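Local coordinates for Efb homologous protein (PDB 2NOJ) that probably binds the complement protein C3 through a small three-helix domain and so helps the bacterium to evade host complement, at residues V27-A32 and Q49-L54; K31-F36 and R68-V73. The protein carries 1 engineered substitution. All coordinates share one frame; numbering follows the deposited sequence.

Interaction 1: residues V27-A32 and Q49-L54; sequences VDAQKA and QRAVNL
The backbone oxygen of D28 accepts the helical hydrogen bond from A32 N at 2.8 Å, and the methyl of A51 lies at the margin of contact with that oxygen, 4.5 Å from D28 O to A51 CB. A29 and A32, three residues apart and so about one turn along helix 24-39, both point their CB at helix 42-54. The two helices run antiparallel, their segment axes 162° apart and only 8.1 Å from each other at the closest point, one hairpin of a three-helix bundle.

Alanine makes such a close approach possible. A51 CB enters between two residues of the other helix, meeting A29 CA at 3.4 Å and A32 CB at 3.6 Å. With nothing beyond CB on any of the three residues, the two backbones come close, the CA atoms of A29 and A51 being 4.5 Å apart. A29 CB rests on the backbone between A51 and V52, 3.9 Å from V52 N, with V52 CG2 a little farther off. In V52, CG1 stands anti to the backbone N (chi1 167°), and it is the other branch, CG2, that faces A29.

V52 also packs on Q67 of helix 61-76, while Q49 hydrogen-bonds Q67 through OE1. N53, on the same helix, binds backbone atoms of another protein's chain through both OD1 and ND2. The pairing of the two segments is therefore apolar and rests on small methyl groups, while the amides of Q49 and N53 are bonded elsewhere, so the contact probably depends on close apolar packing and shape.

Interaction 2: residues K31-F36 and R68-V73; sequences KAVELF and RQIDLV. Engineered in segment 31-36: E34 (natural residue Asn).
I70 CD1 fits between two residues of helix 24-39, touching V33 CG2 at 3.6 Å and F36 CD2 at 3.9 Å. This is the packing of the first and third helices of a three-helix bundle, which run nearly parallel here, 21° apart with their segment axes 10.0 Å from each other. The wider spacing is filled by branched and aromatic side chains: V33 and F36 from one helix, I70 and V73 from the other.

In I70, CG1 lies beside the backbone N and a further bend at chi2 (-72°) carries CD1 to the two partners. The side chains of F36 and I70 cross at about a right angle, the methyl arriving obliquely to the ring. V33 divides its two branches: CG2 goes to I70, while CG1 meets Q69 CB at 3.8 Å. Q69 suits this border position because its inner methylene is apolar, whereas its chain bends at chi2 and leads the amide off the V33 contact, and OE1 makes a weak hydrogen bond with K37 NZ further along helix 24-39.

Around this first shell stands helix 42-54. A48 and Q49 touch I70, and T44 and H45 pack on F36, the rings of F36 and H45 meeting with their planes at about 30°. L79 also reaches F36, and R40 packs on V73. F36 and V73 are both buried, which suits an aromatic ring and a compact beta-branched side chain. With CG anti to the backbone N, the F36 ring reaches across to V73; the two side chains slide past each other in opposite directions, F36 CE2 lies 3.9 Å from V73 CB, and V73 CG1 sits over one face of the ring, 4.0 Å from F36 CZ.

Interactions 1 and 2 are two faces of one helix. Along helix 24-39, A29 and A32 turn to 49-54 while V33 and F36 turn to 68-73, and the segments 27-32 and 31-36 overlap at K31 and A32, of which only A32 makes contact, with A51. The contact centres are about 9 Å apart, and the two join directly: V52 CG2 of interaction 1 meets V33 CG2 of interaction 2 at 3.9 Å, and Q49 OE1 packs on I70 CG2 at 3.5 Å. Together they draw the three helices round one core. The bound protein reaches segment 49-54 but touches neither segment of interaction 2, so the latter is internal packing of the bundle behind the binding surface.

Interaction 1: residues V27-A32 and Q49-L54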
loop_
_atom_site.group_PDB
_atom_site.type_symbol
_atom_site.label_atom_id
_atom_site.label_comp_id
_atom_site.label_asym_id
_atom_site.label_seq_id
_atom_site.Cartn_x
_atom_site.Cartn_y
_atom_site.Cartn_z
ATOM N N VAL B 27 -26.779 -1.846 -0.264
ATOM C CA VAL B 27 -27.488 -0.603 0.016
ATOM C C VAL B 27 -26.479 0.506 0.289
ATOM O O VAL B 27 -26.598 1.607 -0.224
ATOM C CB VAL B 27 -28.428 -0.765 1.242
ATOM C CG1 VAL B 27 -29.083 0.566 1.592
ATOM C CG2 VAL B 27 -29.478 -1.830 0.940
ATOM N N ASP B 28 -25.486 0.194 1.109
ATOM C CA ASP B 28 -24.431 1.132 1.458
ATOM C C ASP B 28 -23.813 1.598 0.144
ATOM O O ASP B 28 -23.765 2.789 -0.156
ATOM C CB ASP B 28 -23.383 0.411 2.319
ATOM C CG ASP B 28 -22.369 1.362 2.953
ATOM O OD1 ASP B 28 -21.488 0.874 3.700
ATOM O OD2 ASP B 28 -22.444 2.593 2.716
ATOM N N ALA B 29 -23.352 0.633 -0.646
ATOM C CA ALA B 29 -22.737 0.921 -1.939
ATOM C C ALA B 29 -23.678 1.782 -2.769
ATOM O O ALA B 29 -23.232 2.671 -3.518
ATOM C CB ALA B 29 -22.430 -0.368 -2.662
ATOM N N GLN B 30 -24.982 1.504 -2.629
ATOM C CA GLN B 30 -26.038 2.241 -3.328
ATOM C C GLN B 30 -26.108 3.681 -2.825
ATOM O O GLN B 30 -26.087 4.631 -3.615
ATOM C CB GLN B 30 -27.388 1.558 -3.117
ATOM C CG GLN B 30 -27.566 0.314 -3.953
ATOM C CD GLN B 30 -28.716 -0.562 -3.479
ATOM O OE1 GLN B 30 -29.282 -1.343 -4.256
ATOM N NE2 GLN B 30 -29.054 -0.452 -2.201
ATOM N N LYS B 31 -26.182 3.843 -1.512
ATOM C CA LYS B 31 -26.242 5.175 -0.948
ATOM C C LYS B 31 -24.969 5.977 -1.322
ATOM O O LYS B 31 -25.000 7.208 -1.507
ATOM C CB LYS B 31 -26.409 5.083 0.569
ATOM N N ALA B 32 -23.855 5.268 -1.458
ATOM C CA ALA B 32 -22.604 5.901 -1.820
ATOM C C ALA B 32 -22.576 6.321 -3.289
ATOM O O ALA B 32 -22.122 7.411 -3.606
ATOM C CB ALA B 32 -21.442 4.959 -1.513
ATOM N N GLN B 49 -16.539 4.329 -4.897
ATOM C CA GLN B 49 -15.763 3.202 -5.428
ATOM C C GLN B 49 -15.444 2.129 -4.370
ATOM O O GLN B 49 -15.514 0.919 -4.650
ATOM C CB GLN B 49 -14.458 3.697 -6.067
ATOM C CG GLN B 49 -13.654 2.597 -6.693
ATOM C CD GLN B 49 -14.384 1.946 -7.857
ATOM O OE1 GLN B 49 -14.581 2.565 -8.900
ATOM N NE2 GLN B 49 -14.786 0.691 -7.682
ATOM N N ARG B 50 -15.091 2.587 -3.166
ATOM C CA ARG B 50 -14.751 1.705 -2.059
ATOM C C ARG B 50 -16.001 0.964 -1.622
ATOM O O ARG B 50 -15.956 -0.231 -1.350
ATOM C CB ARG B 50 -14.178 2.513 -0.891
ATOM C CG ARG B 50 -13.501 1.684 0.212
ATOM C CD ARG B 50 -12.829 2.600 1.244
ATOM N NE ARG B 50 -11.682 1.975 1.903
ATOM C CZ ARG B 50 -11.716 1.389 3.099
ATOM N NH1 ARG B 50 -12.850 1.340 3.794
ATOM N NH2 ARG B 50 -10.610 0.853 3.606
ATOM N N ALA B 51 -17.128 1.657 -1.558
ATOM C CA ALA B 51 -18.356 0.987 -1.153
ATOM C C ALA B 51 -18.583 -0.227 -2.065
ATOM O O ALA B 51 -18.743 -1.353 -1.595
ATOM C CB ALA B 51 -19.529 1.949 -1.233
ATOM N N VAL B 52 -18.588 0.015 -3.372
ATOM C CA VAL B 52 -18.785 -1.043 -4.370
ATOM C C VAL B 52 -17.733 -2.156 -4.223
ATOM O O VAL B 52 -18.060 -3.341 -4.265
ATOM C CB VAL B 52 -18.698 -0.452 -5.783
ATOM C CG1 VAL B 52 -18.576 -1.560 -6.805
ATOM C CG2 VAL B 52 -19.900 0.453 -6.039
ATOM N N ASN B 53 -16.465 -1.771 -4.058
ATOM C CA ASN B 53 -15.406 -2.756 -3.878
ATOM C C ASN B 53 -15.621 -3.596 -2.642
ATOM O O ASN B 53 -15.308 -4.788 -2.651
ATOM C CB ASN B 53 -14.036 -2.093 -3.819
ATOM C CG ASN B 53 -13.545 -1.674 -5.200
ATOM O OD1 ASN B 53 -13.911 -2.296 -6.211
ATOM N ND2 ASN B 53 -12.712 -0.624 -5.258
ATOM N N LEU B 54 -16.162 -2.996 -1.584
ATOM C CA LEU B 54 -16.421 -3.731 -0.337
ATOM C C LEU B 54 -17.406 -4.902 -0.533
ATOM O O LEU B 54 -17.366 -5.875 0.206
ATOM C CB LEU B 54 -16.948 -2.790 0.755
ATOM C CG LEU B 54 -16.031 -1.630 1.145
ATOM C CD1 LEU B 54 -16.706 -0.770 2.228
ATOM C CD2 LEU B 54 -14.683 -2.181 1.639
#

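Interaction 2: residues K31-F36 and R68-V73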
loop_
_atom_site.group_PDB
_atom_site.type_symbol
_atom_site.label_atom_id
_atom_site.label_comp_id
_atom_site.label_asym_id
_atom_site.label_seq_id
_atom_site.Cartn_x
_atom_site.Cartn_y
_atom_site.Cartn_z
ATOM N N LYS B 31 -26.182 3.843 -1.512
ATOM C CA LYS B 31 -26.242 5.175 -0.948
ATOM C C LYS B 31 -24.969 5.977 -1.322
ATOM O O LYS B 31 -25.000 7.208 -1.507
ATOM C CB LYS B 31 -26.409 5.083 0.569
ATOM N N ALA B 32 -23.855 5.268 -1.458
ATOM C CA ALA B 32 -22.604 5.901 -1.820
ATOM C C ALA B 32 -22.576 6.321 -3.289
ATOM O O ALA B 32 -22.122 7.411 -3.606
ATOM C CB ALA B 32 -21.442 4.959 -1.513
ATOM N N VAL B 33 -23.051 5.463 -4.187
ATOM C CA VAL B 33 -23.052 5.801 -5.615
ATOM C C VAL B 33 -24.082 6.874 -5.942
ATOM O O VAL B 33 -23.847 7.730 -6.787
ATOM C CB VAL B 33 -23.323 4.556 -6.517
ATOM C CG1 VAL B 33 -23.558 4.989 -7.936
ATOM C CG2 VAL B 33 -22.123 3.595 -6.491
ATOM N N GLU B 34 -25.234 6.843 -5.282
ATOM C CA GLU B 34 -26.247 7.874 -5.557
ATOM C C GLU B 34 -25.709 9.284 -5.240
ATOM O O GLU B 34 -25.862 10.200 -6.044
ATOM C CB GLU B 34 -27.525 7.599 -4.753
ATOM N N LEU B 35 -25.072 9.438 -4.077
ATOM C CA LEU B 35 -24.527 10.721 -3.661
ATOM C C LEU B 35 -23.437 11.179 -4.631
ATOM O O LEU B 35 -23.261 12.390 -4.865
ATOM C CB LEU B 35 -23.953 10.618 -2.254
ATOM N N PHE B 36 -22.698 10.214 -5.176
ATOM C CA PHE B 36 -21.629 10.524 -6.118
ATOM C C PHE B 36 -22.189 11.036 -7.447
ATOM O O PHE B 36 -21.639 11.961 -8.052
ATOM C CB PHE B 36 -20.764 9.285 -6.360
ATOM C CG PHE B 36 -19.722 9.471 -7.421
ATOM C CD1 PHE B 36 -19.006 10.670 -7.518
ATOM C CD2 PHE B 36 -19.413 8.444 -8.298
ATOM C CE1 PHE B 36 -17.995 10.841 -8.460
ATOM C CE2 PHE B 36 -18.397 8.604 -9.251
ATOM C CZ PHE B 36 -17.688 9.818 -9.323
ATOM N N ARG B 68 -21.084 0.426 -12.917
ATOM C CA ARG B 68 -21.321 1.090 -14.191
ATOM C C ARG B 68 -21.626 2.575 -13.984
ATOM O O ARG B 68 -21.082 3.442 -14.676
ATOM C CB ARG B 68 -22.475 0.394 -14.922
ATOM C CG ARG B 68 -22.526 0.645 -16.409
ATOM C CD ARG B 68 -23.952 0.825 -16.900
ATOM N NE ARG B 68 -23.972 1.078 -18.342
ATOM C CZ ARG B 68 -25.027 1.504 -19.028
ATOM N NH1 ARG B 68 -26.194 1.744 -18.430
ATOM N NH2 ARG B 68 -24.904 1.692 -20.329
ATOM N N GLN B 69 -22.490 2.875 -13.025
ATOM C CA GLN B 69 -22.822 4.259 -12.762
ATOM C C GLN B 69 -21.545 5.044 -12.403
ATOM O O GLN B 69 -21.376 6.199 -12.817
ATOM C CB GLN B 69 -23.877 4.327 -11.659
ATOM C CG GLN B 69 -25.193 3.646 -12.038
ATOM C CD GLN B 69 -25.828 4.241 -13.272
ATOM O OE1 GLN B 69 -25.295 5.193 -13.877
ATOM N NE2 GLN B 69 -26.975 3.687 -13.659
ATOM N N ILE B 70 -20.640 4.397 -11.667
ATOM C CA ILE B 70 -19.374 5.001 -11.261
ATOM C C ILE B 70 -18.618 5.407 -12.520
ATOM O O ILE B 70 -18.304 6.577 -12.741
ATOM C CB ILE B 70 -18.467 3.981 -10.520
ATOM C CG1 ILE B 70 -19.102 3.527 -9.209
ATOM C CG2 ILE B 70 -17.089 4.569 -10.297
ATOM C CD1 ILE B 70 -19.116 4.559 -8.136
ATOM N N ASP B 71 -18.324 4.408 -13.337
ATOM C CA ASP B 71 -17.583 4.605 -14.571
ATOM C C ASP B 71 -18.199 5.659 -15.486
ATOM O O ASP B 71 -17.476 6.368 -16.173
ATOM C CB ASP B 71 -17.466 3.265 -15.331
ATOM C CG ASP B 71 -16.527 2.251 -14.632
ATOM O OD1 ASP B 71 -16.490 2.197 -13.379
ATOM O OD2 ASP B 71 -15.828 1.488 -15.341
ATOM N N LEU B 72 -19.529 5.758 -15.498
ATOM C CA LEU B 72 -20.207 6.718 -16.366
ATOM C C LEU B 72 -20.022 8.159 -15.939
ATOM O O LEU B 72 -20.042 9.075 -16.769
ATOM C CB LEU B 72 -21.705 6.409 -16.460
ATOM C CG LEU B 72 -22.059 5.241 -17.389
ATOM C CD1 LEU B 72 -23.566 5.033 -17.415
ATOM C CD2 LEU B 72 -21.534 5.541 -18.782
ATOM N N VAL B 73 -19.846 8.369 -14.644
ATOM C CA VAL B 73 -19.658 9.725 -14.164
ATOM C C VAL B 73 -18.215 10.117 -14.431
ATOM O O VAL B 73 -17.937 11.241 -14.843
ATOM C CB VAL B 73 -19.962 9.850 -12.646
ATOM C CG1 VAL B 73 -19.949 11.325 -12.242
ATOM C CG2 VAL B 73 -21.319 9.198 -12.311
#